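Local structure of putative glyoxalase superfamily protein (Ralstonia eutropha, 3IUZ) at residues 172-175 with 176-180; 99-102 with 103-106; 65-68 with 69-73; 216-219 with 220-223. The protein probably acts as an iron(II)-dependent dioxygenase of the 2-oxoadipate dioxygenase/decarboxylase family, turning 2-oxoadipate into 2-hydroxyglutarate. All coordinates share one frame; numbering follows the deposited sequence.

How the contacts relate
All four contacts are local, each joining residues about one helical turn apart, and each lies partly buried on a helix of its own. Contact 1 (helix 173-185) and contact 2 (helix 101-110) touch, their centres about 14 Å apart. Contact 2 lies about 13 Å from the chain centre, contacts 1, 3 and 4 about 20 to 23 Å; contacts 3 and 4 touch neither each other nor the first two. Waters bridge polar groups in contacts 2, 3 and 4, whereas contact 1 has an N-cap and arginine-leucine packing. Contact 3 buries a tyrosine-valine pair; in contact 4 the buried Tyr216 is flanked by an exposed leucine. Contacts 1 and 2 cover helix beginnings, contacts 3 and 4 come near helix ends.

Contact 1: residues 172-175 with 176-180; sequences TPRA and QTLLW
Arg174 and Leu178 meet one turn apart at the start of helix 173-185, their side chains crossing at a slant. The leucine methyl CD2 lies over one face of the guanidinium, toward its rim, 3.9 Å from Arg174 NH2. With CG anti to the backbone N (chi1 178°) and a bend at chi2, the arginine runs forward along the helix until NE and CZ come over Leu178. Its NE makes a salt bridge with Glu195 of helix 190-200, the helix whose Leu196 and Leu199 also pack here.

Thr177 turns the other way, back to the preceding turn. Its OG1, set beside its own backbone N, donates to Pro173 O at 2.7 Å, while Thr177 N reaches the same Pro173 O at 2.9 Å; the two donors approach from opposite faces of the carbonyl plane. Thr172 is the N-cap, its OG1 accepting from Ala175 N at 3.1 Å with an N-H...O angle of 156°. The backbone ladder begins at once with Gln176 N bonded to Thr172 O, 3.0 Å.

The chemistry thus divides: hydroxyls tie up polar backbone atoms in the first turn, and an aliphatic side chain backs the arginine whose charge is probably balanced by Glu195.

Contact 2: residues 99-102 with 103-106; sequences GEAA and FTRI
Glu100 and Thr104 face each other where the chain enters helix 101-110, and side chains and water supplement the backbone bonds of this helix beginning. Glu100 O takes two amide protons: Thr104 N lies in the carbonyl plane at 2.8 Å, whereas Phe103 N sits well above that plane, also at 2.8 Å. The glutamate side chain crosses Thr104 at a slant, its CD 3.6 Å from the methyl CG2. A water donates to Glu100 OE2 and also binds Thr104 OG1, while Glu100 OE1 is bonded to Tyr130 OH of strand 125-132.

Ala101 O lies against the aliphatic part of Arg105, 3.4 Å from CD. Ala102 brings CB to 4.0 Å from Phe103 CD2; the ring meets that of Phe204 with the planes at about 45° and touches Leu85 and Thr87 of strand 80-87.

A chi1 of 76° directs the otherwise extended Arg105 chain back past Ala101 O to Ala102 O, and NH2 reaches a salt bridge with Asp169. A second water donates to Ala102 O and accepts from NH2. Arg105 NE donates directly to Ala102 O, 2.9 Å away: the bond is nearly straight at the hydrogen (168°) and in the guanidinium plane, but NE comes from above the carbonyl plane.

Contact 3: residues 65-68 with 69-73; sequences RAYT and DDVAA
Tyr67 and Val71 make the tight part of this contact, one turn apart on helix 62-73. The valine methyl CG2 lies over one face of the phenol ring, 3.8 Å from its centroid and 30° off the normal, a CH-pi contact. It is displaced to one side of the ring, coming to 3.4 Å from Tyr67 CE2. The ring is carried forward along the helix by a chi1 of 174°, which sets CG anti to the backbone N, and the two side chains cross rather than run alongside. The ordinary helical bond from Val71 N to Tyr67 O joins the same two residues.

The solvent side, from Arg65 and Asp69 round to Asp70, is looser and bridged by waters. Arg65 and Asp69 lie side by side and point the same way, yet Arg65 NE and Asp69 OD2 stay 5.6 Å apart with their flat groups turned 61° from each other, so their attraction is probably modest; Arg65 NH1 instead bonds Leu58 O. One water donates to Asp69 OD1, 2.6 Å away, and also binds Thr68 OG1, a hydroxyl hydrogen-bonded to Gly64 O as well. A second water donates to both Ala66 O and Asp70 OD1, bridging carbonyl and carboxylate along the turn. The other oxygen of that carboxylate, OD2, forms a salt bridge with Arg258.

On its packed side the helix rests against helix 16-25, where Thr68 and Val71 touch Leu25, while the Tyr67 ring meets Phe305, at the end of strand 293-306, edge-to-face.

Contact 4: residues 216-219 with 220-223; sequences YETL and LRES
The guanidinium of Arg221 has the carbonyl oxygen of Glu217 over one face, toward the rim and 3.8 Å above the plane. The side chain comes to lie there because CG is anti to the carbonyl carbon (chi1 -55°) and the chain bends at chi2, turning back along helix 213-222. NH2 approaches Glu217 CB at 3.7 Å. At another corner, a water links NH1 weakly to Thr218 OG1, the hydroxyl that also bonds Ala214 O.

The second flat group, the Tyr216 ring, runs alongside Leu220, both pointing the same way. The methyl CD2 meets the ring obliquely, 3.7 Å from Tyr216 CE2; the ring of Phe286 also meets it, with the planes at about 55°, and Ala227 of helix 224-232 touches both Tyr216 and Leu220.

Toward the end of the helix, Leu219 O takes two amide protons: Ser223 N nearly in line with the carbonyl at 2.9 Å, and Glu222 N from above its plane at 3.0 Å. Ser223 is also the N-cap of helix 224-232, its OG bonded to Met226 N. A water donates to Thr218 O and to Glu222 OE2, an oxygen shared with Ser153 OG.

Apolar packing therefore joins this helix to the next, while Arg221 is tied to the preceding turn by a carbonyl oxygen over its face and a weak water link, with Glu217 probably adding some attraction.

Contact 1: residues 172-175 with 176-180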
ATOM      1  N   THR A 172      -3.136  16.089   7.468  1.00 13.56           N
ATOM      2  CA  THR A 172      -3.208  17.239   8.325  1.00 14.29           C
ATOM      3  C   THR A 172      -2.714  18.516   7.574  1.00 15.11           C
ATOM      4  O   THR A 172      -2.073  18.412   6.521  1.00 15.16           O
ATOM      5  CB  THR A 172      -2.343  17.043   9.561  1.00 13.76           C
ATOM      6  OG1 THR A 172      -0.960  17.144   9.213  1.00 12.61           O
ATOM      7  CG2 THR A 172      -2.660  15.712  10.307  1.00 13.24           C
ATOM      8  N   PRO A 173      -2.950  19.697   8.159  1.00 15.77           N
ATOM      9  CA  PRO A 173      -2.476  20.920   7.513  1.00 16.67           C
ATOM     10  C   PRO A 173      -0.969  20.999   7.396  1.00 15.49           C
ATOM     11  O   PRO A 173      -0.455  21.531   6.426  1.00 14.64           O
ATOM     12  CB  PRO A 173      -2.982  22.033   8.415  1.00 16.79           C
ATOM     13  CG  PRO A 173      -4.021  21.423   9.330  1.00 16.72           C
ATOM     14  CD  PRO A 173      -3.944  19.960   9.222  1.00 16.21           C
ATOM     15  N   ARG A 174      -0.275  20.508   8.411  1.00 15.45           N
ATOM     16  CA  ARG A 174       1.166  20.475   8.380  1.00 14.91           C
ATOM     17  C   ARG A 174       1.628  19.508   7.280  1.00 13.70           C
ATOM     18  O   ARG A 174       2.626  19.783   6.597  1.00 13.75           O
ATOM     19  CB  ARG A 174       1.689  20.047   9.743  1.00 14.87           C
ATOM     20  CG  ARG A 174       3.189  19.949   9.793  1.00 16.57           C
ATOM     21  CD  ARG A 174       3.872  21.320   9.758  1.00 18.06           C
ATOM     22  NE  ARG A 174       5.315  21.143   9.861  1.00 14.81           N
ATOM     23  CZ  ARG A 174       6.220  22.043   9.499  1.00 18.01           C
ATOM     24  NH1 ARG A 174       5.875  23.255   9.025  1.00 17.22           N
ATOM     25  NH2 ARG A 174       7.474  21.723   9.583  1.00 15.83           N
ATOM     26  N   ALA A 175       0.928  18.376   7.130  1.00 13.73           N
ATOM     27  CA  ALA A 175       1.275  17.395   6.097  1.00 13.15           C
ATOM     28  C   ALA A 175       1.168  18.089   4.724  1.00 13.12           C
ATOM     29  O   ALA A 175       2.040  17.952   3.858  1.00 12.34           O
ATOM     30  CB  ALA A 175       0.345  16.139   6.140  1.00 14.26           C
ATOM     31  N   GLN A 176       0.080  18.807   4.532  1.00 12.76           N
ATOM     32  CA  GLN A 176      -0.147  19.491   3.246  1.00 12.02           C
ATOM     33  C   GLN A 176       0.829  20.603   3.011  1.00 11.64           C
ATOM     34  O   GLN A 176       1.238  20.817   1.885  1.00 11.80           O
ATOM     35  CB  GLN A 176      -1.569  19.995   3.158  1.00 11.26           C
ATOM     36  CG  GLN A 176      -2.597  18.863   3.126  1.00 12.24           C
ATOM     37  CD  GLN A 176      -4.030  19.337   2.951  1.00 16.51           C
ATOM     38  OE1 GLN A 176      -4.369  20.050   1.972  1.00 13.45           O
ATOM     39  NE2 GLN A 176      -4.912  18.873   3.858  1.00 13.25           N
ATOM     40  N   THR A 177       1.202  21.327   4.079  1.00 12.66           N
ATOM     41  CA  THR A 177       2.232  22.344   3.988  1.00 13.25           C
ATOM     42  C   THR A 177       3.536  21.786   3.415  1.00 14.20           C
ATOM     43  O   THR A 177       4.132  22.345   2.444  1.00 15.25           O
ATOM     44  CB  THR A 177       2.522  22.939   5.386  1.00 13.64           C
ATOM     45  OG1 THR A 177       1.322  23.559   5.889  1.00 14.92           O
ATOM     46  CG2 THR A 177       3.680  23.965   5.323  1.00 13.41           C
ATOM     47  N   LEU A 178       3.972  20.648   3.955  1.00 12.90           N
ATOM     48  CA  LEU A 178       5.288  20.087   3.582  1.00 13.14           C
ATOM     49  C   LEU A 178       5.245  19.440   2.182  1.00 12.69           C
ATOM     50  O   LEU A 178       6.201  19.550   1.406  1.00 13.11           O
ATOM     51  CB  LEU A 178       5.770  19.073   4.658  1.00 12.94           C
ATOM     52  CG  LEU A 178       6.123  19.714   6.026  1.00 14.98           C
ATOM     53  CD1 LEU A 178       6.491  18.650   7.120  1.00 10.83           C
ATOM     54  CD2 LEU A 178       7.281  20.731   5.831  1.00 13.47           C
ATOM     55  N   LEU A 179       4.124  18.784   1.895  1.00 12.54           N
ATOM     56  CA  LEU A 179       3.866  18.190   0.593  0.50 12.70           C
ATOM     57  C   LEU A 179       3.988  19.205  -0.562  1.00 13.31           C
ATOM     58  O   LEU A 179       4.646  18.962  -1.563  1.00 12.49           O
ATOM     59  CB  LEU A 179       2.454  17.617   0.626  0.50 12.98           C
ATOM     60  CG  LEU A 179       2.155  16.424  -0.243  0.50 13.27           C
ATOM     61  CD1 LEU A 179       3.329  15.453  -0.167  0.50  9.95           C
ATOM     62  CD2 LEU A 179       0.780  15.826   0.234  0.50 13.53           C
ATOM     63  N   TRP A 180       3.347  20.369  -0.408  1.00 12.92           N
ATOM     64  CA  TRP A 180       3.344  21.385  -1.442  1.00 12.95           C
ATOM     65  C   TRP A 180       4.622  22.230  -1.498  1.00 13.65           C
ATOM     66  O   TRP A 180       4.964  22.702  -2.594  1.00 14.66           O
ATOM     67  CB  TRP A 180       2.017  22.177  -1.368  1.00 13.55           C
ATOM     68  CG  TRP A 180       0.948  21.238  -1.761  1.00 12.12           C
ATOM     69  CD1 TRP A 180       0.108  20.517  -0.944  1.00 16.40           C
ATOM     70  CD2 TRP A 180       0.737  20.728  -3.083  1.00 14.65           C
ATOM     71  NE1 TRP A 180      -0.642  19.661  -1.692  1.00 13.72           N
ATOM     72  CE2 TRP A 180      -0.274  19.764  -3.002  1.00 12.15           C
ATOM     73  CE3 TRP A 180       1.309  21.004  -4.330  1.00 12.87           C
ATOM     74  CZ2 TRP A 180      -0.732  19.064  -4.128  1.00 15.14           C
ATOM     75  CZ3 TRP A 180       0.858  20.300  -5.443  1.00 15.46           C
ATOM     76  CH2 TRP A 180      -0.196  19.370  -5.325  1.00 12.81           C
TER

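Contact 2: residues 99-102 with 103-106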
ATOM      1  N   GLY A  99     -13.033   8.079  -3.096  1.00 13.51           N
ATOM      2  CA  GLY A  99     -12.184   7.213  -3.891  1.00 13.94           C
ATOM      3  C   GLY A  99     -10.720   7.569  -3.883  1.00 12.80           C
ATOM      4  O   GLY A  99     -10.138   7.892  -2.815  1.00 14.17           O
ATOM      5  N   GLU A 100     -10.098   7.483  -5.040  1.00 13.11           N
ATOM      6  CA  GLU A 100      -8.629   7.619  -5.113  1.00 13.40           C
ATOM      7  C   GLU A 100      -8.119   9.041  -4.804  1.00 14.38           C
ATOM      8  O   GLU A 100      -6.934   9.227  -4.532  1.00 13.39           O
ATOM      9  CB  GLU A 100      -8.049   7.135  -6.421  1.00 13.69           C
ATOM     10  CG  GLU A 100      -8.430   7.953  -7.615  1.00 14.58           C
ATOM     11  CD  GLU A 100      -7.383   7.944  -8.679  1.00 15.08           C
ATOM     12  OE1 GLU A 100      -6.539   7.022  -8.691  1.00 18.28           O
ATOM     13  OE2 GLU A 100      -7.446   8.864  -9.512  1.00 14.67           O
ATOM     14  N   ALA A 101      -8.995  10.039  -4.887  1.00 15.53           N
ATOM     15  CA  ALA A 101      -8.607  11.425  -4.605  1.00 15.27           C
ATOM     16  C   ALA A 101      -8.003  11.539  -3.210  1.00 15.32           C
ATOM     17  O   ALA A 101      -7.260  12.438  -2.927  1.00 15.62           O
ATOM     18  CB  ALA A 101      -9.836  12.380  -4.709  1.00 15.96           C
ATOM     19  N   ALA A 102      -8.336  10.622  -2.325  1.00 14.59           N
ATOM     20  CA  ALA A 102      -7.786  10.674  -0.974  1.00 14.78           C
ATOM     21  C   ALA A 102      -6.285  10.449  -1.002  1.00 14.00           C
ATOM     22  O   ALA A 102      -5.586  10.907  -0.129  1.00 14.77           O
ATOM     23  CB  ALA A 102      -8.486   9.644  -0.053  1.00 14.41           C
ATOM     24  N   PHE A 103      -5.806   9.727  -2.014  1.00 13.44           N
ATOM     25  CA  PHE A 103      -4.394   9.453  -2.188  1.00 14.28           C
ATOM     26  C   PHE A 103      -3.702  10.168  -3.364  1.00 14.09           C
ATOM     27  O   PHE A 103      -2.539  10.472  -3.253  1.00 13.86           O
ATOM     28  CB  PHE A 103      -4.188   7.937  -2.263  1.00 15.72           C
ATOM     29  CG  PHE A 103      -4.399   7.300  -0.939  1.00 14.50           C
ATOM     30  CD1 PHE A 103      -3.391   7.345   0.004  1.00 15.28           C
ATOM     31  CD2 PHE A 103      -5.665   6.862  -0.561  1.00 18.57           C
ATOM     32  CE1 PHE A 103      -3.609   6.895   1.267  1.00 18.52           C
ATOM     33  CE2 PHE A 103      -5.884   6.405   0.704  1.00 17.66           C
ATOM     34  CZ  PHE A 103      -4.848   6.398   1.608  1.00 18.07           C
ATOM     35  N   THR A 104      -4.386  10.462  -4.460  1.00 13.65           N
ATOM     36  CA  THR A 104      -3.698  11.189  -5.529  1.00 13.65           C
ATOM     37  C   THR A 104      -3.225  12.599  -5.061  1.00 13.86           C
ATOM     38  O   THR A 104      -2.210  13.077  -5.522  1.00 12.62           O
ATOM     39  CB  THR A 104      -4.529  11.307  -6.799  1.00 13.85           C
ATOM     40  OG1 THR A 104      -5.834  11.750  -6.496  1.00 16.02           O
ATOM     41  CG2 THR A 104      -4.624   9.911  -7.506  1.00 10.71           C
ATOM     42  N   ARG A 105      -3.988  13.230  -4.185  1.00 13.59           N
ATOM     43  CA  ARG A 105      -3.616  14.479  -3.531  1.00 13.98           C
ATOM     44  C   ARG A 105      -2.318  14.383  -2.698  1.00 14.44           C
ATOM     45  O   ARG A 105      -1.742  15.418  -2.365  1.00 13.81           O
ATOM     46  CB  ARG A 105      -4.735  14.990  -2.650  1.00 13.36           C
ATOM     47  CG  ARG A 105      -4.887  14.213  -1.310  1.00 14.73           C
ATOM     48  CD  ARG A 105      -6.150  14.520  -0.540  1.00 13.76           C
ATOM     49  NE  ARG A 105      -6.312  13.596   0.589  1.00 13.06           N
ATOM     50  CZ  ARG A 105      -6.845  13.895   1.776  1.00 13.06           C
ATOM     51  NH1 ARG A 105      -7.320  15.104   2.063  1.00 10.45           N
ATOM     52  NH2 ARG A 105      -6.959  12.942   2.680  1.00 13.51           N
ATOM     53  N   ILE A 106      -1.876  13.144  -2.397  1.00 15.05           N
ATOM     54  CA  ILE A 106      -0.626  12.865  -1.732  1.00 14.29           C
ATOM     55  C   ILE A 106       0.429  12.418  -2.750  1.00 13.47           C
ATOM     56  O   ILE A 106       1.552  12.941  -2.779  1.00 13.88           O
ATOM     57  CB  ILE A 106      -0.783  11.746  -0.644  1.00 14.52           C
ATOM     58  CG1 ILE A 106      -1.766  12.134   0.465  1.00 14.40           C
ATOM     59  CG2 ILE A 106       0.584  11.353  -0.071  1.00 12.26           C
ATOM     60  CD1 ILE A 106      -2.182  10.918   1.442  1.00  9.86           C
TER
HETATM   61  O   HOH W   1      -7.615  11.366  -8.463  1.00 19.84           O
HETATM   62  O   HOH W   2      -5.827  10.205   2.719  1.00 14.14           O

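Contact 3: residues 65-68 with 69-73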
ATOM      1  N   ARG A  65       6.763 -11.541   6.824  1.00 20.59           N
ATOM      2  CA  ARG A  65       7.865 -11.442   7.755  1.00 21.40           C
ATOM      3  C   ARG A  65       8.735 -12.701   7.732  1.00 21.33           C
ATOM      4  O   ARG A  65       9.975 -12.588   7.740  1.00 22.52           O
ATOM      5  CB  ARG A  65       7.300 -11.153   9.144  1.00 22.12           C
ATOM      6  CG  ARG A  65       8.293 -10.588  10.158  1.00 27.12           C
ATOM      7  CD  ARG A  65       7.536  -9.848  11.267  1.00 29.90           C
ATOM      8  NE  ARG A  65       6.658 -10.735  12.062  1.00 33.10           N
ATOM      9  CZ  ARG A  65       5.315 -10.656  12.177  1.00 38.08           C
ATOM     10  NH1 ARG A  65       4.566  -9.722  11.544  1.00 38.57           N
ATOM     11  NH2 ARG A  65       4.686 -11.540  12.953  1.00 35.79           N
ATOM     12  N   ALA A  66       8.113 -13.887   7.651  1.00 19.27           N
ATOM     13  CA  ALA A  66       8.839 -15.162   7.552  1.00 19.25           C
ATOM     14  C   ALA A  66       9.726 -15.263   6.336  1.00 19.16           C
ATOM     15  O   ALA A  66      10.928 -15.619   6.415  1.00 18.56           O
ATOM     16  CB  ALA A  66       7.827 -16.362   7.519  1.00 18.45           C
ATOM     17  N   TYR A  67       9.118 -14.970   5.183  1.00 18.42           N
ATOM     18  CA  TYR A  67       9.824 -14.915   3.925  1.00 18.05           C
ATOM     19  C   TYR A  67      11.003 -13.927   3.998  1.00 17.44           C
ATOM     20  O   TYR A  67      12.140 -14.284   3.674  1.00 16.95           O
ATOM     21  CB  TYR A  67       8.903 -14.541   2.741  1.00 17.76           C
ATOM     22  CG  TYR A  67       9.725 -14.363   1.470  1.00 18.09           C
ATOM     23  CD1 TYR A  67      10.191 -15.469   0.783  1.00 17.19           C
ATOM     24  CD2 TYR A  67      10.097 -13.084   0.999  1.00 17.05           C
ATOM     25  CE1 TYR A  67      11.007 -15.328  -0.337  1.00 18.09           C
ATOM     26  CE2 TYR A  67      10.897 -12.940  -0.120  1.00 16.34           C
ATOM     27  CZ  TYR A  67      11.332 -14.057  -0.782  1.00 17.66           C
ATOM     28  OH  TYR A  67      12.127 -13.952  -1.859  1.00 19.01           O
ATOM     29  N   THR A  68      10.740 -12.701   4.420  1.00 17.11           N
ATOM     30  CA  THR A  68      11.782 -11.696   4.388  1.00 18.20           C
ATOM     31  C   THR A  68      12.853 -11.974   5.443  1.00 18.86           C
ATOM     32  O   THR A  68      14.027 -11.678   5.211  1.00 18.66           O
ATOM     33  CB  THR A  68      11.229 -10.262   4.571  1.00 18.56           C
ATOM     34  OG1 THR A  68      10.517 -10.186   5.796  1.00 18.81           O
ATOM     35  CG2 THR A  68      10.325  -9.821   3.373  1.00 15.67           C
ATOM     36  N   ASP A  69      12.476 -12.571   6.601  1.00 19.38           N
ATOM     37  CA  ASP A  69      13.506 -13.031   7.566  1.00 19.58           C
ATOM     38  C   ASP A  69      14.512 -14.017   6.913  1.00 20.07           C
ATOM     39  O   ASP A  69      15.734 -13.948   7.152  1.00 19.21           O
ATOM     40  CB  ASP A  69      12.865 -13.690   8.783  1.00 20.45           C
ATOM     41  CG  ASP A  69      12.270 -12.691   9.775  1.00 21.17           C
ATOM     42  OD1 ASP A  69      12.465 -11.460   9.629  1.00 22.29           O
ATOM     43  OD2 ASP A  69      11.564 -13.149  10.712  1.00 19.04           O
ATOM     44  N   ASP A  70      14.013 -14.946   6.092  1.00 19.54           N
ATOM     45  CA  ASP A  70      14.894 -15.847   5.372  1.00 20.25           C
ATOM     46  C   ASP A  70      15.768 -15.073   4.370  1.00 20.21           C
ATOM     47  O   ASP A  70      16.937 -15.366   4.182  1.00 20.84           O
ATOM     48  CB  ASP A  70      14.122 -16.897   4.584  1.00 20.78           C
ATOM     49  CG  ASP A  70      13.502 -17.973   5.447  1.00 22.63           C
ATOM     50  OD1 ASP A  70      13.686 -18.017   6.697  1.00 24.18           O
ATOM     51  OD2 ASP A  70      12.806 -18.798   4.818  1.00 22.44           O
ATOM     52  N   VAL A  71      15.190 -14.100   3.701  1.00 20.37           N
ATOM     53  CA  VAL A  71      15.980 -13.297   2.734  1.00 20.52           C
ATOM     54  C   VAL A  71      17.158 -12.629   3.451  1.00 20.84           C
ATOM     55  O   VAL A  71      18.293 -12.753   3.023  1.00 20.10           O
ATOM     56  CB  VAL A  71      15.068 -12.283   1.982  1.00 20.43           C
ATOM     57  CG1 VAL A  71      15.890 -11.254   1.157  1.00 20.45           C
ATOM     58  CG2 VAL A  71      14.073 -13.067   1.073  1.00 17.26           C
ATOM     59  N   ALA A  72      16.877 -11.934   4.550  1.00 21.73           N
ATOM     60  CA  ALA A  72      17.917 -11.294   5.318  1.00 22.96           C
ATOM     61  C   ALA A  72      18.941 -12.314   5.794  1.00 23.82           C
ATOM     62  O   ALA A  72      20.142 -12.099   5.643  1.00 24.18           O
ATOM     63  CB  ALA A  72      17.324 -10.498   6.517  1.00 22.61           C
ATOM     64  N   ALA A  73      18.468 -13.448   6.309  1.00 23.98           N
ATOM     65  CA  ALA A  73      19.346 -14.465   6.822  1.00 25.08           C
ATOM     66  C   ALA A  73      20.289 -14.983   5.761  1.00 25.67           C
ATOM     67  O   ALA A  73      21.422 -15.336   6.081  1.00 26.78           O
ATOM     68  CB  ALA A  73      18.551 -15.655   7.474  1.00 24.24           C
TER
HETATM   69  O   HOH W   3      11.704 -17.138   8.485  1.00 22.73           O
HETATM   70  O   HOH W   4      11.825  -9.416   8.106  1.00 26.82           O

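Contact 4: residues 216-219 with 220-223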
ATOM      1  N   TYR A 216     -21.039  -5.068   8.409  1.00 17.97           N
ATOM      2  CA  TYR A 216     -19.940  -5.868   7.855  1.00 17.47           C
ATOM      3  C   TYR A 216     -20.504  -7.072   7.128  1.00 17.71           C
ATOM      4  O   TYR A 216     -20.145  -7.358   5.959  1.00 15.89           O
ATOM      5  CB  TYR A 216     -18.932  -6.312   8.942  1.00 18.13           C
ATOM      6  CG  TYR A 216     -17.964  -7.368   8.444  1.00 17.95           C
ATOM      7  CD1 TYR A 216     -16.900  -7.017   7.611  1.00 16.69           C
ATOM      8  CD2 TYR A 216     -18.128  -8.726   8.769  1.00 17.23           C
ATOM      9  CE1 TYR A 216     -16.015  -7.972   7.132  1.00 15.27           C
ATOM     10  CE2 TYR A 216     -17.225  -9.720   8.271  1.00 18.30           C
ATOM     11  CZ  TYR A 216     -16.179  -9.360   7.478  1.00 16.48           C
ATOM     12  OH  TYR A 216     -15.295 -10.311   6.953  1.00 17.79           O
ATOM     13  N   GLU A 217     -21.456  -7.730   7.778  1.00 17.82           N
ATOM     14  CA  GLU A 217     -22.067  -8.934   7.219  0.50 18.04           C
ATOM     15  C   GLU A 217     -22.929  -8.613   6.005  1.00 18.13           C
ATOM     16  O   GLU A 217     -22.868  -9.313   5.007  1.00 18.16           O
ATOM     17  CB  GLU A 217     -22.829  -9.709   8.308  0.50 17.78           C
ATOM     18  CG  GLU A 217     -21.856 -10.249   9.367  0.50 17.57           C
ATOM     19  CD  GLU A 217     -22.496 -10.714  10.668  0.50 16.33           C
ATOM     20  OE1 GLU A 217     -23.678 -10.410  10.939  0.50 15.00           O
ATOM     21  OE2 GLU A 217     -21.775 -11.394  11.427  0.50 15.09           O
ATOM     22  N   THR A 218     -23.698  -7.530   6.061  1.00 18.76           N
ATOM     23  CA  THR A 218     -24.456  -7.085   4.870  1.00 18.03           C
ATOM     24  C   THR A 218     -23.542  -6.879   3.674  1.00 17.97           C
ATOM     25  O   THR A 218     -23.848  -7.333   2.545  1.00 17.92           O
ATOM     26  CB  THR A 218     -25.219  -5.795   5.141  1.00 19.23           C
ATOM     27  OG1 THR A 218     -26.232  -6.054   6.125  1.00 19.89           O
ATOM     28  CG2 THR A 218     -25.855  -5.236   3.852  1.00 20.40           C
ATOM     29  N   LEU A 219     -22.406  -6.223   3.908  1.00 16.91           N
ATOM     30  CA  LEU A 219     -21.444  -6.012   2.821  1.00 17.22           C
ATOM     31  C   LEU A 219     -20.902  -7.342   2.337  1.00 17.10           C
ATOM     32  O   LEU A 219     -20.782  -7.597   1.120  1.00 16.91           O
ATOM     33  CB  LEU A 219     -20.305  -5.076   3.263  1.00 16.86           C
ATOM     34  CG  LEU A 219     -20.694  -3.635   3.750  1.00 15.89           C
ATOM     35  CD1 LEU A 219     -19.479  -2.915   4.350  1.00 15.63           C
ATOM     36  CD2 LEU A 219     -21.337  -2.802   2.668  1.00 13.44           C
ATOM     37  N   LEU A 220     -20.571  -8.200   3.284  1.00 17.89           N
ATOM     38  CA  LEU A 220     -19.909  -9.440   2.916  1.00 19.16           C
ATOM     39  C   LEU A 220     -20.774 -10.342   2.041  1.00 20.03           C
ATOM     40  O   LEU A 220     -20.242 -11.070   1.206  1.00 19.76           O
ATOM     41  CB  LEU A 220     -19.444 -10.175   4.155  1.00 18.77           C
ATOM     42  CG  LEU A 220     -18.583 -11.419   4.000  1.00 19.77           C
ATOM     43  CD1 LEU A 220     -17.354 -11.207   3.094  1.00 18.35           C
ATOM     44  CD2 LEU A 220     -18.207 -11.934   5.410  1.00 17.60           C
ATOM     45  N   ARG A 221     -22.083 -10.272   2.199  1.00 21.05           N
ATOM     46  CA  ARG A 221     -22.970 -11.060   1.361  1.00 22.64           C
ATOM     47  C   ARG A 221     -22.906 -10.689  -0.129  1.00 22.24           C
ATOM     48  O   ARG A 221     -23.218 -11.515  -0.982  1.00 23.39           O
ATOM     49  CB  ARG A 221     -24.392 -10.950   1.858  1.00 23.11           C
ATOM     50  CG  ARG A 221     -24.501 -11.339   3.324  1.00 28.82           C
ATOM     51  CD  ARG A 221     -25.810 -11.961   3.750  1.00 32.29           C
ATOM     52  NE  ARG A 221     -25.729 -12.127   5.204  1.00 37.42           N
ATOM     53  CZ  ARG A 221     -26.109 -11.203   6.093  1.00 38.34           C
ATOM     54  NH1 ARG A 221     -26.647 -10.043   5.705  1.00 36.63           N
ATOM     55  NH2 ARG A 221     -25.950 -11.448   7.392  1.00 40.81           N
ATOM     56  N   GLU A 222     -22.528  -9.465  -0.458  1.00 21.05           N
ATOM     57  CA  GLU A 222     -22.484  -9.051  -1.860  1.00 20.41           C
ATOM     58  C   GLU A 222     -21.096  -8.772  -2.399  1.00 19.85           C
ATOM     59  O   GLU A 222     -20.874  -8.868  -3.598  1.00 20.27           O
ATOM     60  CB  GLU A 222     -23.414  -7.871  -2.110  1.00 19.78           C
ATOM     61  CG  GLU A 222     -24.821  -8.093  -1.541  1.00 20.63           C
ATOM     62  CD  GLU A 222     -25.725  -6.937  -1.731  1.00 20.93           C
ATOM     63  OE1 GLU A 222     -25.672  -6.314  -2.808  1.00 20.59           O
ATOM     64  OE2 GLU A 222     -26.517  -6.654  -0.788  1.00 23.88           O
ATOM     65  N   SER A 223     -20.153  -8.491  -1.513  1.00 20.07           N
ATOM     66  CA  SER A 223     -18.808  -8.105  -1.920  1.00 18.75           C
ATOM     67  C   SER A 223     -17.795  -8.426  -0.833  1.00 18.53           C
ATOM     68  O   SER A 223     -17.767  -7.762   0.176  1.00 19.65           O
ATOM     69  CB  SER A 223     -18.740  -6.569  -2.172  1.00 18.69           C
ATOM     70  OG  SER A 223     -17.410  -6.193  -2.486  1.00 16.13           O
TER
HETATM   71  O   HOH W   5     -26.242  -7.852   1.444  1.00 20.31           O
HETATM   72  O   HOH W   6     -26.608  -8.053   8.390  1.00 26.49           O